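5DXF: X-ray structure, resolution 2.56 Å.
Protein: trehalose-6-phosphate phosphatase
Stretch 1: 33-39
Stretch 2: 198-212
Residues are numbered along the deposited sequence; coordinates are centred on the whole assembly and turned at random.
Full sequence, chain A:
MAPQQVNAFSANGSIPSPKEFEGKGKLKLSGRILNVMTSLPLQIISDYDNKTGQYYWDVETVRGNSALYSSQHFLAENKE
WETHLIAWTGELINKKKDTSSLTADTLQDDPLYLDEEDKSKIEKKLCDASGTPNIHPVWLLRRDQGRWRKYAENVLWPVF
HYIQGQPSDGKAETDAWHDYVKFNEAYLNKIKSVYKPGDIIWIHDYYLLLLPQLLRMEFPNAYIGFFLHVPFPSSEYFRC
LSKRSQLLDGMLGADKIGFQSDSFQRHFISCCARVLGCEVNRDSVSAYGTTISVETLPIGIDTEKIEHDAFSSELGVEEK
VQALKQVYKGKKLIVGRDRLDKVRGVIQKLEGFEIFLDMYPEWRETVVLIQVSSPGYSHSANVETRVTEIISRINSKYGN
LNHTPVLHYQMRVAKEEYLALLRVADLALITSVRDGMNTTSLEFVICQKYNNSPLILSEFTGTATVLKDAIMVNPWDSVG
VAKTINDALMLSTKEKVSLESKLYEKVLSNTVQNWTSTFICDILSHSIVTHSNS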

ATOM      1  N   ILE A  33     -10.277  -0.728  20.967  1.00 96.68           N
ATOM      2  CA  ILE A  33     -10.137  -1.054  19.560  1.00 92.23           C
ATOM      3  C   ILE A  33      -9.002  -2.043  19.372  1.00 87.41           C
ATOM      4  O   ILE A  33      -7.931  -1.887  19.952  1.00 95.92           O
ATOM      5  CB  ILE A  33      -9.878   0.206  18.704  1.00 93.30           C
ATOM      6  CG1 ILE A  33     -10.872   1.312  19.072  1.00 93.90           C
ATOM      7  CG2 ILE A  33      -9.978  -0.121  17.221  1.00 91.84           C
ATOM      8  CD1 ILE A  33     -10.750   2.556  18.226  1.00 76.75           C
ATOM      9  N   LEU A  34      -9.240  -3.060  18.562  1.00 85.06           N
ATOM     10  CA  LEU A  34      -8.187  -3.996  18.218  1.00 93.35           C
ATOM     11  C   LEU A  34      -7.872  -3.927  16.737  1.00 88.63           C
ATOM     12  O   LEU A  34      -8.740  -4.127  15.900  1.00 84.18           O
ATOM     13  CB  LEU A  34      -8.601  -5.410  18.597  1.00 87.47           C
ATOM     14  CG  LEU A  34      -9.281  -5.550  19.951  1.00 80.59           C
ATOM     15  CD1 LEU A  34      -9.189  -6.986  20.418  1.00 80.89           C
ATOM     16  CD2 LEU A  34      -8.638  -4.620  20.967  1.00 89.83           C
ATOM     17  N   ASN A  35      -6.609  -3.678  16.420  1.00 87.54           N
ATOM     18  CA  ASN A  35      -6.181  -3.583  15.042  1.00 76.85           C
ATOM     19  C   ASN A  35      -5.407  -4.820  14.761  1.00 82.49           C
ATOM     20  O   ASN A  35      -4.508  -5.158  15.508  1.00 88.57           O
ATOM     21  CB  ASN A  35      -5.279  -2.382  14.842  1.00 82.45           C
ATOM     22  CG  ASN A  35      -5.674  -1.562  13.646  1.00 79.53           C
ATOM     23  OD1 ASN A  35      -6.764  -1.711  13.118  1.00 80.82           O
ATOM     24  ND2 ASN A  35      -4.791  -0.684  13.216  1.00 74.20           N
ATOM     25  N   VAL A  36      -5.773  -5.513  13.696  1.00 80.33           N
ATOM     26  CA  VAL A  36      -5.171  -6.797  13.394  1.00 80.15           C
ATOM     27  C   VAL A  36      -4.456  -6.738  12.059  1.00 76.15           C
ATOM     28  O   VAL A  36      -5.003  -6.265  11.083  1.00 77.25           O
ATOM     29  CB  VAL A  36      -6.209  -7.928  13.382  1.00 86.76           C
ATOM     30  CG1 VAL A  36      -5.540  -9.241  13.737  1.00 94.13           C
ATOM     31  CG2 VAL A  36      -7.346  -7.639  14.349  1.00 78.80           C
ATOM     32  N   MET A  37      -3.225  -7.222  12.032  1.00 75.76           N
ATOM     33  CA  MET A  37      -2.347  -7.025  10.896  1.00 73.62           C
ATOM     34  C   MET A  37      -1.580  -8.270  10.486  1.00 77.18           C
ATOM     35  O   MET A  37      -1.468  -9.216  11.253  1.00 79.82           O
ATOM     36  CB  MET A  37      -1.354  -5.920  11.220  1.00 20.00           C
ATOM     37  CG  MET A  37      -1.593  -4.632  10.471  1.00 20.00           C
ATOM     38  SD  MET A  37      -0.811  -3.272  11.324  1.00 20.00           S
ATOM     39  CE  MET A  37      -2.120  -2.065  11.245  1.00 20.00           C
ATOM     40  N   THR A  38      -1.061  -8.265   9.264  1.00 72.62           N
ATOM     41  CA  THR A  38      -0.205  -9.349   8.806  1.00 80.69           C
ATOM     42  C   THR A  38       1.058  -9.429   9.637  1.00 76.05           C
ATOM     43  O   THR A  38       1.480 -10.500  10.031  1.00 78.98           O
ATOM     44  CB  THR A  38       0.227  -9.149   7.344  1.00 74.09           C
ATOM     45  OG1 THR A  38      -0.919  -9.130   6.492  1.00 73.28           O
ATOM     46  CG2 THR A  38       1.137 -10.262   6.907  1.00 66.99           C
ATOM     47  N   SER A  39       1.692  -8.301   9.873  1.00 76.81           N
ATOM     48  CA  SER A  39       2.942  -8.330  10.596  1.00 84.41           C
ATOM     49  C   SER A  39       3.084  -7.125  11.489  1.00 90.52           C
ATOM     50  O   SER A  39       2.507  -6.079  11.223  1.00 85.59           O
ATOM     51  CB  SER A  39       4.111  -8.403   9.618  1.00 85.88           C
ATOM     52  OG  SER A  39       4.421  -7.125   9.105  1.00 89.53           O
TER
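Stretch 2, residues 198-212: GDIIWIHDYYLLLLP

How does the backbone of stretch 2 run against stretch 1? Both are extended where they meet: Leu34 to Val36 and Ile201 to His204 lie in neighbouring parallel strands, their N-to-C directions 19° apart (signed crossing angle -19°) and their axes 4.7 Å apart at closest approach. The register is simple. Leu34 pairs with Ile201, Asn35 with Trp202 and Val36 with Ile203, the CA atoms of these pairs lying 5.0, 4.9 and 4.5 Å apart. Beyond His204 the second chain leaves the strand, and Leu208 N bonds back to Asp205 O at 3.2 Å before a helix is under way at Pro212.

What ties the two backbones together? Hydrogen bonds alternate along the strands in the parallel manner, with Leu34 and Val36 each reaching residues before and after their partners. Leu34 N donates to Ile200 O at 3.0 Å, and Trp202 N donates to Leu34 O at 2.8 Å; both are nearly straight. Next, Val36 N donates to Trp202 O at 2.8 Å and His204 N to Val36 O at 3.0 Å, with more bent geometry. The position of Trp202 O is less certain in the model.

Which side chains share the face that carries Leu34 and Val36? Their partners Ile201 and Ile203 lie on the same face, so branched aliphatic groups pack together. Leu34 CD1 meets Ile201 CD1 at 3.6 Å, while Val36 CG2 lies 3.4 Å from Ile203 CG1. The other methyl of the valine, Val36 CG1, is 3.9 Å from Leu208 CD1, so the chain beyond the strand also helps cover this residue.

What happens on the face of Asn35 and Trp202? Here the contact is polar. The end of the Asn35 side chain comes nearer to stretch 2, and His204 NE2 donates to Asn35 OD1 at 2.9 Å in an almost straight hydrogen bond. The same oxygen, Asn35 OD1, is 3.4 Å from Trp202 CB, whereas the end of the tryptophan side chain leads away.

How do the ends of the contact close? Next to Leu34, Ile33 CG1 packs on Ile200 CG2 at 3.6 Å, although the CA-to-CB bond of Ile33 points away overall. At the other end, where stretch 1 turns a corner, Thr38 CG2 sits 3.3 Å from the centroid of the Tyr207 ring and only 9° off its normal, a CH-pi contact over the face. In all, the two stretches bury 710 Å² between them.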

ATOM      1  N   GLY A 198     -17.516  -6.771  23.974  1.00101.98           N
ATOM      2  CA  GLY A 198     -17.806  -5.409  23.579  1.00107.57           C
ATOM      3  C   GLY A 198     -16.696  -4.669  22.847  1.00 96.87           C
ATOM      4  O   GLY A 198     -16.877  -3.504  22.517  1.00 93.40           O
ATOM      5  N   ASP A 199     -15.556  -5.315  22.596  1.00100.68           N
ATOM      6  CA  ASP A 199     -14.502  -4.716  21.769  1.00 97.63           C
ATOM      7  C   ASP A 199     -15.015  -4.428  20.357  1.00 93.34           C
ATOM      8  O   ASP A 199     -16.047  -4.951  19.921  1.00 96.08           O
ATOM      9  CB  ASP A 199     -13.277  -5.630  21.672  1.00104.93           C
ATOM     10  CG  ASP A 199     -12.349  -5.483  22.864  1.00107.36           C
ATOM     11  OD1 ASP A 199     -12.053  -4.302  23.221  1.00108.18           O
ATOM     12  OD2 ASP A 199     -11.981  -6.527  23.426  1.00105.35           O
ATOM     13  N   ILE A 200     -14.269  -3.605  19.637  1.00 87.59           N
ATOM     14  CA  ILE A 200     -14.496  -3.379  18.223  1.00 87.60           C
ATOM     15  C   ILE A 200     -13.265  -3.962  17.520  1.00 85.79           C
ATOM     16  O   ILE A 200     -12.125  -3.703  17.922  1.00 84.15           O
ATOM     17  CB  ILE A 200     -14.716  -1.869  17.937  1.00 89.55           C
ATOM     18  CG1 ILE A 200     -15.115  -1.622  16.482  1.00 89.53           C
ATOM     19  CG2 ILE A 200     -13.514  -1.046  18.396  1.00 86.38           C
ATOM     20  CD1 ILE A 200     -15.303  -0.163  16.154  1.00 72.27           C
ATOM     21  N   ILE A 201     -13.481  -4.779  16.498  1.00 84.66           N
ATOM     22  CA  ILE A 201     -12.370  -5.463  15.853  1.00 86.75           C
ATOM     23  C   ILE A 201     -12.133  -4.976  14.439  1.00 83.95           C
ATOM     24  O   ILE A 201     -13.050  -4.917  13.635  1.00 81.16           O
ATOM     25  CB  ILE A 201     -12.564  -6.989  15.820  1.00 80.17           C
ATOM     26  CG1 ILE A 201     -13.053  -7.494  17.168  1.00 87.77           C
ATOM     27  CG2 ILE A 201     -11.259  -7.675  15.475  1.00 67.95           C
ATOM     28  CD1 ILE A 201     -11.983  -7.487  18.234  1.00 87.55           C
ATOM     29  N   TRP A 202     -10.886  -4.629  14.152  1.00 82.42           N
ATOM     30  CA  TRP A 202     -10.493  -4.198  12.828  1.00 77.62           C
ATOM     31  C   TRP A 202      -9.424  -5.135  12.315  1.00 75.09           C
ATOM     32  O   TRP A 202      -8.423  -5.343  12.973  1.00 80.37           O
ATOM     33  CB  TRP A 202      -9.950  -2.778  12.897  1.00 72.48           C
ATOM     34  CG  TRP A 202      -9.928  -2.099  11.598  1.00 71.71           C
ATOM     35  CD1 TRP A 202      -9.950  -2.682  10.385  1.00 71.27           C
ATOM     36  CD2 TRP A 202      -9.874  -0.694  11.368  1.00 73.65           C
ATOM     37  NE1 TRP A 202      -9.916  -1.737   9.405  1.00 74.17           N
ATOM     38  CE2 TRP A 202      -9.868  -0.502   9.985  1.00 66.61           C
ATOM     39  CE3 TRP A 202      -9.832   0.422  12.200  1.00 73.80           C
ATOM     40  CZ2 TRP A 202      -9.821   0.752   9.409  1.00 61.36           C
ATOM     41  CZ3 TRP A 202      -9.788   1.667  11.627  1.00 67.42           C
ATOM     42  CH2 TRP A 202      -9.782   1.824  10.247  1.00 64.71           C
ATOM     43  N   ILE A 203      -9.632  -5.700  11.136  1.00 75.66           N
ATOM     44  CA  ILE A 203      -8.656  -6.609  10.553  1.00 73.88           C
ATOM     45  C   ILE A 203      -8.271  -6.196   9.150  1.00 69.58           C
ATOM     46  O   ILE A 203      -9.113  -5.766   8.371  1.00 63.45           O
ATOM     47  CB  ILE A 203      -9.157  -8.048  10.512  1.00 76.90           C
ATOM     48  CG1 ILE A 203      -9.589  -8.501  11.896  1.00 73.99           C
ATOM     49  CG2 ILE A 203      -8.061  -8.952   9.999  1.00 79.23           C
ATOM     50  CD1 ILE A 203     -11.019  -8.981  11.938  1.00 70.81           C
ATOM     51  N   HIS A 204      -7.000  -6.337   8.808  1.00 75.06           N
ATOM     52  CA  HIS A 204      -6.548  -5.892   7.503  1.00 68.53           C
ATOM     53  C   HIS A 204      -5.941  -6.961   6.609  1.00 65.37           C
ATOM     54  O   HIS A 204      -5.095  -7.734   7.021  1.00 65.77           O
ATOM     55  CB  HIS A 204      -5.557  -4.748   7.660  1.00 63.35           C
ATOM     56  CG  HIS A 204      -5.999  -3.692   8.618  1.00 62.55           C
ATOM     57  ND1 HIS A 204      -6.309  -2.414   8.219  1.00 67.47           N
ATOM     58  CD2 HIS A 204      -6.162  -3.717   9.957  1.00 66.88           C
ATOM     59  CE1 HIS A 204      -6.655  -1.697   9.269  1.00 69.62           C
ATOM     60  NE2 HIS A 204      -6.578  -2.467  10.336  1.00 74.50           N
ATOM     61  N   ASP A 205      -6.414  -6.986   5.374  1.00 61.75           N
ATOM     62  CA  ASP A 205      -5.735  -7.598   4.240  1.00 61.49           C
ATOM     63  C   ASP A 205      -5.845  -9.104   4.047  1.00 61.71           C
ATOM     64  O   ASP A 205      -6.497  -9.798   4.800  1.00 62.72           O
ATOM     65  CB  ASP A 205      -4.282  -7.150   4.171  1.00 53.00           C
ATOM     66  CG  ASP A 205      -4.038  -6.159   3.071  1.00 53.89           C
ATOM     67  OD1 ASP A 205      -5.007  -5.732   2.426  1.00 53.43           O
ATOM     68  OD2 ASP A 205      -2.875  -5.797   2.846  1.00 54.64           O
ATOM     69  N   TYR A 206      -5.181  -9.577   3.004  1.00 64.11           N
ATOM     70  CA  TYR A 206      -5.319 -10.932   2.488  1.00 66.75           C
ATOM     71  C   TYR A 206      -4.830 -12.067   3.380  1.00 60.87           C
ATOM     72  O   TYR A 206      -5.238 -13.204   3.209  1.00 64.33           O
ATOM     73  CB  TYR A 206      -4.734 -11.035   1.083  1.00 60.21           C
ATOM     74  CG  TYR A 206      -3.341 -10.499   0.955  1.00 61.57           C
ATOM     75  CD1 TYR A 206      -3.103  -9.144   0.924  1.00 59.24           C
ATOM     76  CD2 TYR A 206      -2.264 -11.353   0.861  1.00 56.08           C
ATOM     77  CE1 TYR A 206      -1.821  -8.652   0.803  1.00 61.39           C
ATOM     78  CE2 TYR A 206      -0.984 -10.876   0.740  1.00 58.72           C
ATOM     79  CZ  TYR A 206      -0.768  -9.526   0.709  1.00 67.81           C
ATOM     80  OH  TYR A 206       0.510  -9.058   0.591  1.00 59.84           O
ATOM     81  N   TYR A 207      -3.924 -11.773   4.297  1.00 60.94           N
ATOM     82  CA  TYR A 207      -3.414 -12.808   5.189  1.00 64.20           C
ATOM     83  C   TYR A 207      -4.490 -13.268   6.167  1.00 69.11           C
ATOM     84  O   TYR A 207      -4.406 -14.356   6.738  1.00 63.64           O
ATOM     85  CB  TYR A 207      -2.194 -12.301   5.963  1.00 68.65           C
ATOM     86  CG  TYR A 207      -0.895 -12.303   5.187  1.00 64.62           C
ATOM     87  CD1 TYR A 207       0.094 -13.239   5.456  1.00 63.19           C
ATOM     88  CD2 TYR A 207      -0.655 -11.365   4.192  1.00 63.89           C
ATOM     89  CE1 TYR A 207       1.289 -13.241   4.756  1.00 61.23           C
ATOM     90  CE2 TYR A 207       0.535 -11.358   3.489  1.00 62.69           C
ATOM     91  CZ  TYR A 207       1.502 -12.299   3.772  1.00 57.66           C
ATOM     92  OH  TYR A 207       2.684 -12.293   3.069  1.00 55.57           O
ATOM     93  N   LEU A 208      -5.507 -12.434   6.349  1.00 69.54           N
ATOM     94  CA  LEU A 208      -6.505 -12.656   7.386  1.00 70.91           C
ATOM     95  C   LEU A 208      -7.927 -12.728   6.835  1.00 71.02           C
ATOM     96  O   LEU A 208      -8.884 -12.337   7.506  1.00 69.52           O
ATOM     97  CB  LEU A 208      -6.398 -11.547   8.432  1.00 71.05           C
ATOM     98  CG  LEU A 208      -4.998 -11.449   9.042  1.00 79.16           C
ATOM     99  CD1 LEU A 208      -4.923 -10.338  10.075  1.00 83.42           C
ATOM    100  CD2 LEU A 208      -4.600 -12.789   9.640  1.00 76.33           C
ATOM    101  N   LEU A 209      -8.055 -13.207   5.610  1.00 68.71           N
ATOM    102  CA  LEU A 209      -9.336 -13.347   4.936  1.00 66.41           C
ATOM    103  C   LEU A 209     -10.263 -14.333   5.618  1.00 72.14           C
ATOM    104  O   LEU A 209     -11.473 -14.172   5.604  1.00 69.95           O
ATOM    105  CB  LEU A 209      -9.130 -13.756   3.488  1.00 69.55           C
ATOM    106  CG  LEU A 209      -8.562 -12.677   2.579  1.00 67.78           C
ATOM    107  CD1 LEU A 209      -8.479 -13.195   1.164  1.00 60.23           C
ATOM    108  CD2 LEU A 209      -9.379 -11.408   2.647  1.00 60.34           C
ATOM    109  N   LEU A 210      -9.680 -15.393   6.151  1.00 73.53           N
ATOM    110  CA  LEU A 210     -10.413 -16.418   6.868  1.00 68.63           C
ATOM    111  C   LEU A 210     -11.086 -15.894   8.128  1.00 76.57           C
ATOM    112  O   LEU A 210     -12.182 -16.320   8.479  1.00 86.23           O
ATOM    113  CB  LEU A 210      -9.481 -17.570   7.226  1.00 69.33           C
ATOM    114  CG  LEU A 210      -9.085 -18.479   6.064  1.00 78.80           C
ATOM    115  CD1 LEU A 210      -8.359 -19.723   6.547  1.00 68.75           C
ATOM    116  CD2 LEU A 210     -10.309 -18.847   5.247  1.00 64.54           C
ATOM    117  N   LEU A 211     -10.412 -14.980   8.808  1.00 73.15           N
ATOM    118  CA  LEU A 211     -10.661 -14.665  10.204  1.00 71.98           C
ATOM    119  C   LEU A 211     -12.042 -14.147  10.593  1.00 70.88           C
ATOM    120  O   LEU A 211     -12.613 -14.633  11.548  1.00 76.79           O
ATOM    121  CB  LEU A 211      -9.622 -13.640  10.636  1.00 77.24           C
ATOM    122  CG  LEU A 211      -9.242 -13.500  12.098  1.00 84.49           C
ATOM    123  CD1 LEU A 211      -8.416 -14.695  12.545  1.00 91.89           C
ATOM    124  CD2 LEU A 211      -8.462 -12.211  12.274  1.00 77.33           C
ATOM    125  N   PRO A 212     -12.611 -13.208   9.857  1.00 73.37           N
ATOM    126  CA  PRO A 212     -13.918 -12.667  10.267  1.00 79.29           C
ATOM    127  C   PRO A 212     -15.027 -13.709  10.533  1.00 85.02           C
ATOM    128  O   PRO A 212     -15.787 -13.503  11.496  1.00 79.58           O
ATOM    129  CB  PRO A 212     -14.297 -11.766   9.090  1.00 75.50           C
ATOM    130  CG  PRO A 212     -12.987 -11.374   8.491  1.00 73.96           C
ATOM    131  CD  PRO A 212     -12.144 -12.594   8.602  1.00 74.94           C
TER